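Local coordinates for mitochondrial dynamics protein MID49 (Mus musculus, PDB 4WOY) that promotes mitochondrial fission by recruiting the dynamin-related GTPase Drp1 to the outer mitochondrial membrane, represented here by its cytosolic part, at residues A215-L220 against Q255-L260. The protein carries 1 engineered substitution. Numbering follows the deposited sequence.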
ATOM      1  N   ALA A 215      -6.217   1.469 -10.558  1.00 49.02           N
ATOM      2  CA  ALA A 215      -6.533   1.759 -11.961  1.00 52.46           C
ATOM      3  C   ALA A 215      -7.835   1.078 -12.368  1.00 52.10           C
ATOM      4  O   ALA A 215      -8.644   1.656 -13.107  1.00 56.06           O
ATOM      5  CB  ALA A 215      -5.413   1.333 -12.873  1.00 50.05           C
ATOM      6  N   ARG A 216      -8.035  -0.142 -11.875  1.00 50.60           N
ATOM      7  CA  ARG A 216      -9.232  -0.907 -12.188  1.00 51.81           C
ATOM      8  C   ARG A 216     -10.488  -0.253 -11.579  1.00 54.88           C
ATOM      9  O   ARG A 216     -11.508  -0.086 -12.243  1.00 54.67           O
ATOM     10  CB  ARG A 216      -9.076  -2.345 -11.682  1.00 50.90           C
ATOM     11  CG  ARG A 216     -10.234  -3.265 -12.031  1.00 52.56           C
ATOM     12  CD  ARG A 216     -10.530  -3.210 -13.524  1.00 55.63           C
ATOM     13  NE  ARG A 216     -11.580  -4.140 -13.925  1.00 67.62           N
ATOM     14  CZ  ARG A 216     -12.238  -4.078 -15.086  1.00 75.74           C
ATOM     15  NH1 ARG A 216     -11.961  -3.122 -15.969  1.00 77.74           N
ATOM     16  NH2 ARG A 216     -13.175  -4.977 -15.371  1.00 76.43           N
ATOM     17  N   LEU A 217     -10.384   0.134 -10.314  1.00 51.88           N
ATOM     18  CA  LEU A 217     -11.478   0.770  -9.608  1.00 52.83           C
ATOM     19  C   LEU A 217     -11.828   2.115 -10.226  1.00 54.23           C
ATOM     20  O   LEU A 217     -13.003   2.456 -10.348  1.00 55.76           O
ATOM     21  CB  LEU A 217     -11.125   0.951  -8.130  1.00 51.78           C
ATOM     22  CG  LEU A 217     -11.195  -0.375  -7.388  1.00 51.18           C
ATOM     23  CD1 LEU A 217     -10.750  -0.218  -5.959  1.00 50.47           C
ATOM     24  CD2 LEU A 217     -12.606  -0.953  -7.484  1.00 52.69           C
ATOM     25  N   ARG A 218     -10.804   2.883 -10.586  1.00 53.97           N
ATOM     26  CA  ARG A 218     -11.006   4.138 -11.275  1.00 55.72           C
ATOM     27  C   ARG A 218     -11.645   3.882 -12.635  1.00 57.55           C
ATOM     28  O   ARG A 218     -12.561   4.586 -13.032  1.00 59.55           O
ATOM     29  CB  ARG A 218      -9.690   4.890 -11.443  1.00 61.78           C
ATOM     30  CG  ARG A 218      -9.831   6.127 -12.328  1.00 77.88           C
ATOM     31  CD  ARG A 218      -8.638   7.059 -12.242  1.00 90.49           C
ATOM     32  NE  ARG A 218      -8.285   7.391 -10.865  1.00 98.72           N
ATOM     33  CZ  ARG A 218      -7.190   6.950 -10.251  1.00100.89           C
ATOM     34  NH1 ARG A 218      -6.338   6.156 -10.898  1.00 97.49           N
ATOM     35  NH2 ARG A 218      -6.948   7.307  -8.993  1.00102.49           N
ATOM     36  N   ALA A 219     -11.182   2.845 -13.325  1.00 57.13           N
ATOM     37  CA  ALA A 219     -11.713   2.515 -14.649  1.00 59.18           C
ATOM     38  C   ALA A 219     -13.194   2.182 -14.587  1.00 63.41           C
ATOM     39  O   ALA A 219     -13.989   2.661 -15.405  1.00 64.58           O
ATOM     40  CB  ALA A 219     -10.961   1.376 -15.243  1.00 58.49           C
ATOM     41  N   LEU A 220     -13.554   1.358 -13.608  1.00 61.97           N
ATOM     42  CA  LEU A 220     -14.935   0.943 -13.420  1.00 65.67           C
ATOM     43  C   LEU A 220     -15.856   2.101 -13.059  1.00 63.40           C
ATOM     44  O   LEU A 220     -16.959   2.198 -13.581  1.00 69.13           O
ATOM     45  CB  LEU A 220     -15.026  -0.129 -12.330  1.00 61.30           C
ATOM     46  CG  LEU A 220     -14.450  -1.504 -12.643  1.00 59.26           C
ATOM     47  CD1 LEU A 220     -14.346  -2.347 -11.380  1.00 57.49           C
ATOM     48  CD2 LEU A 220     -15.317  -2.184 -13.680  1.00 61.22           C
ATOM     49  N   GLN A 255     -10.138  -6.123  -2.104  1.00 51.60           N
ATOM     50  CA  GLN A 255     -10.528  -7.401  -2.677  1.00 54.63           C
ATOM     51  C   GLN A 255     -12.045  -7.539  -2.659  1.00 52.35           C
ATOM     52  O   GLN A 255     -12.653  -8.062  -3.600  1.00 45.60           O
ATOM     53  CB  GLN A 255      -9.864  -8.540  -1.896  1.00 51.52           C
ATOM     54  CG  GLN A 255      -8.492  -8.967  -2.387  1.00 50.93           C
ATOM     55  CD  GLN A 255      -7.744  -7.913  -3.172  1.00 51.22           C
ATOM     56  OE1 GLN A 255      -7.887  -7.821  -4.382  1.00 53.49           O
ATOM     57  NE2 GLN A 255      -6.909  -7.148  -2.495  1.00 50.16           N
ATOM     58  N   VAL A 256     -12.640  -7.062  -1.566  1.00 50.96           N
ATOM     59  CA  VAL A 256     -14.085  -7.094  -1.400  1.00 46.21           C
ATOM     60  C   VAL A 256     -14.744  -6.246  -2.450  1.00 42.57           C
ATOM     61  O   VAL A 256     -15.707  -6.675  -3.062  1.00 37.17           O
ATOM     62  CB  VAL A 256     -14.536  -6.584  -0.035  1.00 46.12           C
ATOM     63  CG1 VAL A 256     -16.052  -6.616   0.020  1.00 49.87           C
ATOM     64  CG2 VAL A 256     -13.940  -7.443   1.089  1.00 42.84           C
ATOM     65  N   VAL A 257     -14.241  -5.030  -2.644  1.00 40.08           N
ATOM     66  CA  VAL A 257     -14.852  -4.110  -3.604  1.00 47.54           C
ATOM     67  C   VAL A 257     -14.581  -4.522  -5.057  1.00 53.66           C
ATOM     68  O   VAL A 257     -15.424  -4.321  -5.928  1.00 57.05           O
ATOM     69  CB  VAL A 257     -14.390  -2.665  -3.362  1.00 50.40           C
ATOM     70  CG1 VAL A 257     -14.945  -1.716  -4.467  1.00 42.75           C
ATOM     71  CG2 VAL A 257     -14.852  -2.219  -1.976  1.00 42.54           C
ATOM     72  N   LEU A 258     -13.426  -5.122  -5.321  1.00 52.23           N
ATOM     73  CA  LEU A 258     -13.186  -5.662  -6.658  1.00 48.57           C
ATOM     74  C   LEU A 258     -14.168  -6.792  -6.968  1.00 42.14           C
ATOM     75  O   LEU A 258     -14.653  -6.900  -8.074  1.00 45.81           O
ATOM     76  CB  LEU A 258     -11.740  -6.144  -6.808  1.00 48.24           C
ATOM     77  CG  LEU A 258     -10.761  -4.979  -7.032  1.00 47.56           C
ATOM     78  CD1 LEU A 258      -9.315  -5.416  -6.948  1.00 42.36           C
ATOM     79  CD2 LEU A 258     -11.038  -4.291  -8.370  1.00 52.62           C
ATOM     80  N   HIS A 259     -14.466  -7.627  -5.983  1.00 44.45           N
ATOM     81  CA  HIS A 259     -15.390  -8.729  -6.181  1.00 48.89           C
ATOM     82  C   HIS A 259     -16.801  -8.245  -6.497  1.00 54.04           C
ATOM     83  O   HIS A 259     -17.408  -8.682  -7.470  1.00 48.37           O
ATOM     84  CB  HIS A 259     -15.409  -9.627  -4.943  1.00 56.75           C
ATOM     85  CG  HIS A 259     -16.290 -10.828  -5.082  1.00 62.63           C
ATOM     86  ND1 HIS A 259     -17.599 -10.849  -4.644  1.00 63.79           N
ATOM     87  CD2 HIS A 259     -16.055 -12.047  -5.620  1.00 64.60           C
ATOM     88  CE1 HIS A 259     -18.129 -12.030  -4.901  1.00 60.93           C
ATOM     89  NE2 HIS A 259     -17.211 -12.778  -5.488  1.00 63.93           N
ATOM     90  N   LEU A 260     -17.322  -7.337  -5.679  1.00 64.55           N
ATOM     91  CA  LEU A 260     -18.654  -6.787  -5.919  1.00 65.64           C
ATOM     92  C   LEU A 260     -18.602  -5.862  -7.119  1.00 74.06           C
ATOM     93  O   LEU A 260     -19.458  -5.937  -7.999  1.00 79.19           O
ATOM     94  CB  LEU A 260     -19.169  -6.005  -4.703  1.00 57.37           C
ATOM     95  CG  LEU A 260     -19.131  -6.629  -3.308  1.00 54.05           C
ATOM     96  CD1 LEU A 260     -19.843  -5.749  -2.309  1.00 53.47           C
ATOM     97  CD2 LEU A 260     -19.754  -7.993  -3.330  1.00 61.51           C
TER
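Leu-217 of helix 210-224 packs against Val-257 and Leu-258 of helix 250-261 inside the helical region that accompanies the nucleotidyltransferase-like sheet of MID49; helix 250-261 belongs to the part related to the Mab-21 HhH/H2TH-like domain. The two segments run in roughly the same direction, their axes 11.0 Å apart and inclined at 38°. At that spacing the backbones stay well apart, and the outer branches of two long leucines, with a valine methyl and an arginine methylene, bridge the distance.

The contact is largely apolar. Leu-217 reaches across with one methyl, CD2, which lies 3.8 Å from CD2 of Leu-258 and 3.9 Å from CG1 of Val-257. In both leucines CG stands beside the backbone N (chi1 -74° in Leu-217, -78° in Leu-258), which carries the forked ends toward each other although neither CB points straight across. The leucines meet obliquely, whereas Val-257, shorter and branched at CB, crosses Leu-217 at about a right angle and presents a methyl close to its own backbone. Helix 228-241 adjoins this packing, with Arg-229 touching Leu-217 and both Arg-228 and Leu-235 touching Val-257.

Arg-216 serves two roles, suited to its partly exposed place beside the leucines. Its CG joins the apolar contact, while its NE forms a salt bridge with Glu-262, just beyond the second segment, adding an ionic link between the two neighbouring parts of the chain. CG is set beside Leu-258 by standing anti to the backbone N (chi1 -176°), and the bend at chi2 then turns the rest of the chain toward Glu-262. CD2 of Leu-220, one turn further along the same helix, sits over one face of the guanidinium, 3.8 Å from its plane, giving the flat group an apolar neighbour. Nearer the backbone, CG of Arg-216 rests 3.9 Å from CD2 of Leu-258, the same methyl that meets Leu-217.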